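PDB 2PH5: homospermidine synthase, which binds NAD and probably catalyses the NAD-dependent formation of the polyamine homospermidine. Local coordinates for residues F16-F21 against I88-G93; K176-T181 against M364-G369; A239-G244 against C263-S268. All blocks are in the same frame, centred on the assembly; numbering follows the deposited sequence.

Contact 1 (F16-F21 against I88-G93); sequences FVILGF and IDVSIG. With NAD (nicotinamide-adenine-dinucleotide), chain C.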
loop_
_atom_site.group_PDB
_atom_site.type_symbol
_atom_site.label_atom_id
_atom_site.label_comp_id
_atom_site.label_asym_id
_atom_site.label_seq_id
_atom_site.Cartn_x
_atom_site.Cartn_y
_atom_site.Cartn_z
ATOM N N PHE A 16 37.970 19.618 -1.698
ATOM C CA PHE A 16 36.796 18.895 -2.166
ATOM C C PHE A 16 35.704 19.884 -2.543
ATOM O O PHE A 16 35.241 20.644 -1.698
ATOM C CB PHE A 16 36.264 17.969 -1.072
ATOM C CG PHE A 16 37.024 16.679 -0.936
ATOM C CD1 PHE A 16 37.658 16.349 0.259
ATOM C CD2 PHE A 16 37.082 15.778 -1.992
ATOM C CE1 PHE A 16 38.334 15.137 0.398
ATOM C CE2 PHE A 16 37.756 14.565 -1.860
ATOM C CZ PHE A 16 38.380 14.246 -0.664
ATOM N N VAL A 17 35.308 19.893 -3.810
ATOM C CA VAL A 17 34.233 20.781 -4.235
ATOM C C VAL A 17 32.985 19.920 -4.398
ATOM O O VAL A 17 32.910 19.086 -5.298
ATOM C CB VAL A 17 34.510 21.471 -5.606
ATOM C CG1 VAL A 17 33.282 22.282 -6.029
ATOM C CG2 VAL A 17 35.726 22.385 -5.516
ATOM N N ILE A 18 32.006 20.093 -3.524
ATOM C CA ILE A 18 30.804 19.302 -3.674
ATOM C C ILE A 18 29.639 20.180 -4.113
ATOM O O ILE A 18 29.282 21.147 -3.434
ATOM C CB ILE A 18 30.471 18.523 -2.363
ATOM C CG1 ILE A 18 28.962 18.282 -2.281
ATOM C CG2 ILE A 18 31.070 19.228 -1.150
ATOM C CD1 ILE A 18 28.510 17.684 -0.983
ATOM N N LEU A 19 29.070 19.875 -5.277
ATOM C CA LEU A 19 27.948 20.674 -5.739
ATOM C C LEU A 19 26.689 19.890 -5.442
ATOM O O LEU A 19 26.583 18.706 -5.760
ATOM C CB LEU A 19 28.039 21.007 -7.236
ATOM C CG LEU A 19 27.584 19.944 -8.224
ATOM C CD1 LEU A 19 27.375 20.565 -9.593
ATOM C CD2 LEU A 19 28.614 18.838 -8.264
ATOM N N GLY A 20 25.737 20.575 -4.825
ATOM C CA GLY A 20 24.499 19.948 -4.423
ATOM C C GLY A 20 24.643 19.672 -2.941
ATOM O O GLY A 20 25.745 19.365 -2.486
ATOM N N PHE A 21 23.563 19.799 -2.178
ATOM C CA PHE A 21 23.634 19.533 -0.746
ATOM C C PHE A 21 22.297 19.005 -0.243
ATOM O O PHE A 21 21.731 19.518 0.725
ATOM C CB PHE A 21 24.024 20.802 0.022
ATOM C CG PHE A 21 24.729 20.532 1.334
ATOM C CD1 PHE A 21 25.871 19.735 1.374
ATOM C CD2 PHE A 21 24.269 21.103 2.524
ATOM C CE1 PHE A 21 26.552 19.510 2.582
ATOM C CE2 PHE A 21 24.942 20.887 3.737
ATOM C CZ PHE A 21 26.086 20.089 3.767
ATOM N N ILE A 88 32.931 16.430 -6.110
ATOM C CA ILE A 88 31.963 15.405 -5.739
ATOM C C ILE A 88 30.615 15.902 -6.256
ATOM O O ILE A 88 30.088 16.901 -5.775
ATOM C CB ILE A 88 31.914 15.194 -4.206
ATOM C CG1 ILE A 88 33.293 14.788 -3.695
ATOM C CG2 ILE A 88 30.940 14.077 -3.854
ATOM C CD1 ILE A 88 33.380 14.714 -2.192
ATOM N N ASP A 89 30.077 15.214 -7.260
ATOM C CA ASP A 89 28.806 15.596 -7.873
ATOM C C ASP A 89 27.639 14.857 -7.237
ATOM O O ASP A 89 27.452 13.663 -7.459
ATOM C CB ASP A 89 28.860 15.299 -9.380
ATOM C CG ASP A 89 27.605 15.751 -10.137
ATOM O OD1 ASP A 89 27.601 15.612 -11.387
ATOM O OD2 ASP A 89 26.634 16.235 -9.504
ATOM N N VAL A 90 26.858 15.570 -6.434
ATOM C CA VAL A 90 25.695 14.978 -5.786
ATOM C C VAL A 90 24.495 15.913 -5.990
ATOM O O VAL A 90 23.679 16.118 -5.084
ATOM C CB VAL A 90 25.947 14.749 -4.272
ATOM C CG1 VAL A 90 27.040 13.710 -4.072
ATOM C CG2 VAL A 90 26.337 16.047 -3.601
ATOM N N SER A 91 24.412 16.474 -7.199
ATOM C CA SER A 91 23.348 17.402 -7.584
ATOM C C SER A 91 22.322 16.743 -8.484
ATOM O O SER A 91 22.367 15.541 -8.727
ATOM C CB SER A 91 23.928 18.599 -8.345
ATOM O OG SER A 91 24.522 18.182 -9.568
ATOM N N ILE A 92 21.391 17.552 -8.973
ATOM C CA ILE A 92 20.380 17.082 -9.895
ATOM C C ILE A 92 20.205 18.175 -10.957
ATOM O O ILE A 92 20.538 19.342 -10.723
ATOM C CB ILE A 92 19.052 16.790 -9.162
ATOM C CG1 ILE A 92 18.329 15.670 -9.895
ATOM C CG2 ILE A 92 18.185 18.047 -9.051
ATOM C CD1 ILE A 92 19.024 14.330 -9.738
ATOM N N GLY A 93 19.722 17.798 -12.135
ATOM C CA GLY A 93 19.523 18.787 -13.180
ATOM C C GLY A 93 20.768 19.433 -13.779
ATOM O O GLY A 93 20.653 20.409 -14.520
HETATM P PA NAD C . 18.267 16.182 -3.640
HETATM O O1A NAD C . 17.198 16.663 -4.582
HETATM O O2A NAD C . 17.893 15.944 -2.218
HETATM O O5B NAD C . 19.536 17.192 -3.652
HETATM C C5B NAD C . 20.082 17.652 -4.886
HETATM C C4B NAD C . 20.783 19.000 -4.630
HETATM O O4B NAD C . 21.265 19.430 -5.884
HETATM C C3B NAD C . 19.867 20.104 -4.093
HETATM O O3B NAD C . 20.405 20.651 -2.886
HETATM C C2B NAD C . 19.820 21.119 -5.201
HETATM O O2B NAD C . 19.676 22.458 -4.787
HETATM C C1B NAD C . 21.094 20.828 -5.997
HETATM N N9A NAD C . 21.036 21.142 -7.429
HETATM C C8A NAD C . 19.869 21.072 -8.210
HETATM N N7A NAD C . 19.832 22.052 -9.135
HETATM C C5A NAD C . 20.960 22.779 -8.963
HETATM C C6A NAD C . 21.450 23.897 -9.635
HETATM N N6A NAD C . 20.829 24.476 -10.664
HETATM N N1A NAD C . 22.661 24.415 -9.197
HETATM C C2A NAD C . 23.364 23.866 -8.143
HETATM N N3A NAD C . 22.905 22.758 -7.470
HETATM C C4A NAD C . 21.714 22.248 -7.903
HETATM O O3 NAD C . 18.764 14.812 -4.254
HETATM P PN NAD C . 19.928 13.784 -3.848
HETATM O O1N NAD C . 19.329 12.428 -3.846
HETATM O O2N NAD C . 20.583 14.295 -2.591
HETATM O O5D NAD C . 20.772 14.066 -5.158
HETATM C C5D NAD C . 21.984 13.448 -5.513
HETATM C C4D NAD C . 21.598 12.363 -6.496
HETATM O O4D NAD C . 22.126 11.141 -6.056
HETATM C C3D NAD C . 20.788 12.092 -7.747
HETATM O O3D NAD C . 21.520 12.400 -8.922
HETATM C C2D NAD C . 20.482 10.612 -7.603
HETATM O O2D NAD C . 20.182 9.981 -8.815
HETATM C C1D NAD C . 21.720 10.075 -6.894
HETATM N N1N NAD C . 21.516 8.938 -5.965
HETATM C C2N NAD C . 22.177 7.748 -6.171
HETATM C C3N NAD C . 21.965 6.707 -5.242
HETATM C C7N NAD C . 22.648 5.390 -5.375
HETATM O O7N NAD C . 22.391 4.447 -4.412
HETATM N N7N NAD C . 23.491 5.115 -6.348
HETATM C C4N NAD C . 21.092 6.878 -4.121
HETATM C C5N NAD C . 20.432 8.113 -3.952
HETATM C C6N NAD C . 20.634 9.140 -4.854
#
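Leu19 and Asp89 pair across two parallel strands, and the tightly packed part of the contact begins with their side chains. Leu19 CG sits between the backbone N and the carbonyl carbon (chi1 81°); from it the CD2 branch reaches to 3.3 Å from Asp89 CA, while CD1 comes to 3.7 Å from Ser91 OG. The buried carboxylate is gripped through both oxygens. Asp89 OD2 accepts Ser91 N nearly along its C-O axis at 3.2 Å, which makes an Asx turn, and Ser91 OG on its syn side at 2.9 Å; Asp89 OD1 is bonded to Tyr110. Three backbone bonds tie the strands, the shortest running from Ile88 N to Val17 O at 2.8 Å. On the other face Ile18 CG1 packs 3.7 Å from Val90 CG2. Gly20 CA can come within 4.2 Å of Ser91 CA because a CB there would run into Val90 O and Ser91 CA.

Beyond Gly20 the segments part toward NAD, and Phe21 and the partly exposed Ile92 do not meet. Gly20 is consistent with the first glycine of a Rossmann-type GxGxxG turn; Phe21 N, one residue on, gives a weak bond to NAD O3B, and NAD O3D donates to Ser91 O after the neighbouring strand. Strands 43-47 and 109-112 flank the pair in the parallel sheet, and helices 23-35 and 391-408 pack on Ile88 and Val90.

Contact 2 (K176-T181 against M364-G369); sequences KDNGLT and MGNQRG. With SO4 (sulfate ion), chain B.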
loop_
_atom_site.group_PDB
_atom_site.type_symbol
_atom_site.label_atom_id
_atom_site.label_comp_id
_atom_site.label_asym_id
_atom_site.label_seq_id
_atom_site.Cartn_x
_atom_site.Cartn_y
_atom_site.Cartn_z
ATOM N N LYS A 176 33.244 -20.824 -4.646
ATOM C CA LYS A 176 33.946 -21.571 -3.611
ATOM C C LYS A 176 32.993 -22.590 -2.981
ATOM O O LYS A 176 33.399 -23.709 -2.676
ATOM C CB LYS A 176 34.525 -20.627 -2.539
ATOM C CG LYS A 176 33.516 -20.080 -1.533
ATOM C CD LYS A 176 34.121 -19.016 -0.609
ATOM C CE LYS A 176 33.229 -18.740 0.620
ATOM N NZ LYS A 176 31.822 -18.339 0.314
ATOM N N ASP A 177 31.727 -22.209 -2.805
ATOM C CA ASP A 177 30.715 -23.102 -2.228
ATOM C C ASP A 177 30.360 -24.227 -3.193
ATOM O O ASP A 177 29.609 -25.135 -2.838
ATOM C CB ASP A 177 29.421 -22.351 -1.904
ATOM C CG ASP A 177 29.576 -21.362 -0.776
ATOM O OD1 ASP A 177 30.080 -21.748 0.303
ATOM O OD2 ASP A 177 29.171 -20.196 -0.965
ATOM N N ASN A 178 30.863 -24.142 -4.420
ATOM C CA ASN A 178 30.606 -25.169 -5.424
ATOM C C ASN A 178 31.854 -26.023 -5.585
ATOM O O ASN A 178 31.917 -26.883 -6.463
ATOM C CB ASN A 178 30.253 -24.548 -6.779
ATOM C CG ASN A 178 28.761 -24.376 -6.977
ATOM O OD1 ASN A 178 28.120 -23.569 -6.305
ATOM N ND2 ASN A 178 28.200 -25.138 -7.909
ATOM N N GLY A 179 32.845 -25.773 -4.738
ATOM C CA GLY A 179 34.079 -26.526 -4.811
ATOM C C GLY A 179 35.051 -25.957 -5.829
ATOM O O GLY A 179 36.254 -26.198 -5.733
ATOM N N LEU A 180 34.537 -25.204 -6.800
ATOM C CA LEU A 180 35.372 -24.602 -7.837
ATOM C C LEU A 180 36.480 -23.728 -7.275
ATOM O O LEU A 180 36.289 -22.997 -6.307
ATOM C CB LEU A 180 34.522 -23.770 -8.803
ATOM C CG LEU A 180 33.836 -24.511 -9.952
ATOM C CD1 LEU A 180 34.906 -25.168 -10.820
ATOM C CD2 LEU A 180 32.869 -25.551 -9.418
ATOM N N THR A 181 37.647 -23.805 -7.901
ATOM C CA THR A 181 38.798 -23.030 -7.468
ATOM C C THR A 181 39.482 -22.402 -8.678
ATOM O O THR A 181 40.226 -23.066 -9.403
ATOM C CB THR A 181 39.806 -23.925 -6.697
ATOM O OG1 THR A 181 41.060 -23.241 -6.572
ATOM C CG2 THR A 181 40.010 -25.253 -7.424
HETATM N N MSE A 364 20.036 -16.245 -8.873
HETATM C CA MSE A 364 19.262 -17.486 -8.972
HETATM C C MSE A 364 19.702 -18.360 -10.151
HETATM O O MSE A 364 20.112 -17.846 -11.193
HETATM C CB MSE A 364 17.773 -17.159 -9.124
HETATM C CG MSE A 364 17.178 -16.353 -7.977
HETATM SE SE MSE A 364 15.728 -15.170 -8.556
HETATM C CE MSE A 364 16.790 -13.585 -8.915
ATOM N N GLY A 365 19.610 -19.679 -9.979
ATOM C CA GLY A 365 19.993 -20.603 -11.034
ATOM C C GLY A 365 20.952 -21.706 -10.612
ATOM O O GLY A 365 20.846 -22.843 -11.080
ATOM N N ASN A 366 21.888 -21.377 -9.728
ATOM C CA ASN A 366 22.868 -22.348 -9.262
ATOM C C ASN A 366 22.250 -23.451 -8.408
ATOM O O ASN A 366 21.325 -23.214 -7.633
ATOM C CB ASN A 366 23.988 -21.654 -8.478
ATOM C CG ASN A 366 25.098 -22.614 -8.085
ATOM O OD1 ASN A 366 25.077 -23.194 -7.000
ATOM N ND2 ASN A 366 26.066 -22.800 -8.979
ATOM N N GLN A 367 22.788 -24.657 -8.557
ATOM C CA GLN A 367 22.301 -25.827 -7.841
ATOM C C GLN A 367 22.297 -25.679 -6.319
ATOM O O GLN A 367 21.454 -26.268 -5.646
ATOM C CB GLN A 367 23.118 -27.050 -8.260
ATOM C CG GLN A 367 24.601 -26.935 -7.948
ATOM C CD GLN A 367 25.457 -27.932 -8.721
ATOM O OE1 GLN A 367 26.648 -28.092 -8.432
ATOM N NE2 GLN A 367 24.859 -28.600 -9.715
ATOM N N ARG A 368 23.225 -24.891 -5.778
ATOM C CA ARG A 368 23.306 -24.672 -4.332
ATOM C C ARG A 368 22.034 -24.011 -3.809
ATOM O O ARG A 368 21.731 -24.084 -2.618
ATOM C CB ARG A 368 24.489 -23.763 -3.982
ATOM C CG ARG A 368 25.850 -24.225 -4.465
ATOM C CD ARG A 368 26.384 -25.365 -3.641
ATOM N NE ARG A 368 26.380 -25.079 -2.208
ATOM C CZ ARG A 368 26.820 -25.936 -1.293
ATOM N NH1 ARG A 368 27.293 -27.114 -1.677
ATOM N NH2 ARG A 368 26.785 -25.628 -0.004
ATOM N N GLY A 369 21.305 -23.345 -4.704
ATOM C CA GLY A 369 20.080 -22.658 -4.321
ATOM C C GLY A 369 20.208 -21.159 -4.537
ATOM O O GLY A 369 21.292 -20.666 -4.866
HETATM S S SO4 B . 27.748 -30.023 -0.541
HETATM O O1 SO4 B . 28.093 -31.305 0.098
HETATM O O2 SO4 B . 27.307 -30.260 -1.930
HETATM O O3 SO4 B . 28.940 -29.147 -0.544
HETATM O O4 SO4 B . 26.660 -29.378 0.221
#
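Asp177 approaches Arg368 mainly through its backbone: Asp177 O stands 3.0 Å above one face of the Arg368 guanidinium, displaced toward the rim. That carbonyl oxygen is 3.3 Å from Arg368 NE, but the angle is too poor for a hydrogen bond. The Arg368 chain is bent, chi3 (-53°) turning NE off the line of the preceding carbons. The opposite charges do not touch, Asp177 OD1 being 5.1 Å from Arg368 NH2. Asp177 OD2 is bonded to Tyr441 and has a weak salt bridge with Lys176 NZ at 3.5 Å, whereas Arg368 NH1 gives a weak bond, at the guanidinium edge, to O3 of a sulfate (2.9 Å) that probably comes from the crystallisation liquor.

Next comes Asn178, whose amide enters among three side chains. It stands tip to tip with Asn366, their planes 70° apart, and Asn178 CG is 3.7 Å from Asn366 ND2, which donates to Leu198 O. Against Gln367 the two amides are nearly parallel, 5° apart. The Arg368 chain slides past in the opposite direction, with Arg368 CG 3.8 Å from Asn178 CG. Gly179 then closes a type I turn, its N bonded to Lys176 O at 3.0 Å. Across from it, 366-369 forms a second type I turn. The contact thus sets the turn ending helix 158-176 against the tip of the beta hairpin that joins strands 352-364 and 370-378.

Contact 3 (A239-G244 against C263-S268); sequences AEIGWG and CAIYLS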
loop_
_atom_site.group_PDB
_atom_site.type_symbol
_atom_site.label_atom_id
_atom_site.label_comp_id
_atom_site.label_asym_id
_atom_site.label_seq_id
_atom_site.Cartn_x
_atom_site.Cartn_y
_atom_site.Cartn_z
ATOM N N ALA A 239 8.566 -0.159 -16.929
ATOM C CA ALA A 239 9.428 -1.230 -16.426
ATOM C C ALA A 239 10.558 -1.581 -17.403
ATOM O O ALA A 239 10.307 -1.854 -18.581
ATOM C CB ALA A 239 8.589 -2.474 -16.129
ATOM N N GLU A 240 11.797 -1.563 -16.903
ATOM C CA GLU A 240 12.989 -1.882 -17.699
ATOM C C GLU A 240 13.594 -3.196 -17.215
ATOM O O GLU A 240 13.852 -3.364 -16.021
ATOM C CB GLU A 240 14.031 -0.767 -17.590
ATOM C CG GLU A 240 15.200 -0.924 -18.558
ATOM C CD GLU A 240 16.233 0.177 -18.408
ATOM O OE1 GLU A 240 15.907 1.351 -18.689
ATOM O OE2 GLU A 240 17.371 -0.127 -18.005
ATOM N N ILE A 241 13.839 -4.119 -18.143
ATOM C CA ILE A 241 14.358 -5.434 -17.781
ATOM C C ILE A 241 15.437 -6.005 -18.705
ATOM O O ILE A 241 15.297 -5.978 -19.927
ATOM C CB ILE A 241 13.200 -6.452 -17.739
ATOM C CG1 ILE A 241 12.018 -5.876 -16.959
ATOM C CG2 ILE A 241 13.670 -7.750 -17.113
ATOM C CD1 ILE A 241 10.737 -6.666 -17.121
ATOM N N GLY A 242 16.508 -6.526 -18.110
ATOM C CA GLY A 242 17.562 -7.145 -18.898
ATOM C C GLY A 242 17.041 -8.528 -19.254
ATOM O O GLY A 242 16.819 -9.354 -18.366
ATOM N N TRP A 243 16.824 -8.790 -20.540
ATOM C CA TRP A 243 16.285 -10.083 -20.949
ATOM C C TRP A 243 17.313 -11.211 -20.973
ATOM O O TRP A 243 18.257 -11.180 -21.757
ATOM C CB TRP A 243 15.624 -9.974 -22.317
ATOM C CG TRP A 243 14.467 -10.916 -22.485
ATOM C CD1 TRP A 243 14.214 -11.722 -23.559
ATOM C CD2 TRP A 243 13.382 -11.117 -21.570
ATOM N NE1 TRP A 243 13.039 -12.410 -23.371
ATOM C CE2 TRP A 243 12.507 -12.057 -22.159
ATOM C CE3 TRP A 243 13.064 -10.593 -20.307
ATOM C CZ2 TRP A 243 11.331 -12.485 -21.530
ATOM C CZ3 TRP A 243 11.897 -11.021 -19.682
ATOM C CH2 TRP A 243 11.044 -11.960 -20.297
ATOM N N GLY A 244 17.119 -12.206 -20.113
ATOM C CA GLY A 244 18.039 -13.324 -20.062
ATOM C C GLY A 244 17.780 -14.332 -21.165
ATOM O O GLY A 244 16.644 -14.494 -21.607
ATOM N N CYS A 263 19.844 -5.701 -25.169
ATOM C CA CYS A 263 19.601 -6.559 -24.009
ATOM C C CYS A 263 18.344 -6.219 -23.211
ATOM O O CYS A 263 17.844 -7.059 -22.462
ATOM C CB CYS A 263 20.784 -6.475 -23.054
ATOM S SG CYS A 263 20.866 -4.877 -22.195
ATOM N N ALA A 264 17.840 -4.995 -23.359
ATOM C CA ALA A 264 16.670 -4.563 -22.596
ATOM C C ALA A 264 15.304 -4.790 -23.217
ATOM O O ALA A 264 15.120 -4.759 -24.436
ATOM C CB ALA A 264 16.807 -3.092 -22.215
ATOM N N ILE A 265 14.343 -5.000 -22.334
ATOM C CA ILE A 265 12.971 -5.219 -22.718
ATOM C C ILE A 265 12.174 -4.251 -21.853
ATOM O O ILE A 265 12.583 -3.916 -20.741
ATOM C CB ILE A 265 12.570 -6.690 -22.448
ATOM C CG1 ILE A 265 11.084 -6.895 -22.708
ATOM C CG2 ILE A 265 12.917 -7.081 -21.015
ATOM C CD1 ILE A 265 10.602 -8.270 -22.298
ATOM N N TYR A 266 11.058 -3.764 -22.370
ATOM C CA TYR A 266 10.256 -2.833 -21.599
ATOM C C TYR A 266 8.838 -3.329 -21.468
ATOM O O TYR A 266 8.412 -4.227 -22.188
ATOM C CB TYR A 266 10.280 -1.444 -22.244
ATOM C CG TYR A 266 11.661 -0.830 -22.258
ATOM C CD1 TYR A 266 12.629 -1.270 -23.162
ATOM C CD2 TYR A 266 12.030 0.132 -21.317
ATOM C CE1 TYR A 266 13.930 -0.779 -23.123
ATOM C CE2 TYR A 266 13.332 0.628 -21.270
ATOM C CZ TYR A 266 14.273 0.166 -22.173
ATOM O OH TYR A 266 15.564 0.624 -22.105
ATOM N N LEU A 267 8.123 -2.755 -20.514
ATOM C CA LEU A 267 6.738 -3.110 -20.262
ATOM C C LEU A 267 5.930 -1.821 -20.352
ATOM O O LEU A 267 6.416 -0.754 -19.982
ATOM C CB LEU A 267 6.611 -3.737 -18.873
ATOM C CG LEU A 267 6.443 -5.257 -18.741
ATOM C CD1 LEU A 267 7.405 -6.005 -19.641
ATOM C CD2 LEU A 267 6.641 -5.649 -17.287
ATOM N N SER A 268 4.708 -1.912 -20.869
ATOM C CA SER A 268 3.850 -0.735 -20.998
ATOM C C SER A 268 3.623 -0.069 -19.642
ATOM O O SER A 268 3.995 1.084 -19.434
ATOM C CB SER A 268 2.495 -1.122 -21.598
ATOM O OG SER A 268 2.661 -1.868 -22.791
#
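Glu240 lies alongside Tyr266, both side chains pointing the same way from a non-hydrogen-bonded antiparallel pair. Its CB starts 4.0 Å from Tyr266 CE2. Glu240 CG, anti to the backbone N (chi1 -171°), comes closer to that same ring atom, at 3.6 Å. The carboxyl carbon, Glu240 CD, has moved along to the phenol oxygen, 3.8 Å from Tyr266 OH, and at the tip Glu240 OE1 is 3.5 Å from Tyr266 OH. Carboxylate and ring planes stand 65° apart, and Thr296 and Ile297 of helix 295-302 also touch Glu240.

On the Ile241-Ile265 face the side chains of the two segments meet through apolar groups. Ile265 reaches out with CG1 anti to its backbone N, and its CD1 comes down over one face of Trp243, 3.9 Å from the centroid of the six-membered ring and 9° off the ring normal: a CH-pi contact. Trp250 meets the indole edge-to-face and also touches Ile265. Toward the other end of the strands, Ala239 CB packs 3.6 Å from Leu267 CB.

Between the faces the backbones are joined in antiparallel fashion, with Ile241 N to Ile265 O at 2.9 Å and a further bond from Trp243 N to Cys263 O. Strand 264-267 is central in a three-stranded sheet, having 254-255 on its far side. The chemistry therefore divides: backbone bonds set the register, dispersion and CH-pi contacts hold the Ile265 face, and on the Glu240 face carboxylate and phenol oxygen come near each other beyond an aliphatic stem.

How the contacts relate
Contacts 1 and 3 each join neighbouring strands, of two different sheets, whereas contact 2 sets the loop after helix 158-176 against a hairpin turn of a third, mixed sheet. Contact 1 comes first along the chain, in the parallel Rossmann sheet; both segments of contact 3 lie between residues 181 and 364, within the span that contact 2 brackets. The centres of contacts 1 and 2 are about 41 Å apart, those of contacts 1 and 3 about 31 Å, and those of contacts 2 and 3 about 27 Å. Contact 1 lies across the chain's centre from the others: it belongs to the NAD-binding domain and alone meets the cofactor, while contacts 2 and 3 join parts of the C-terminal domain.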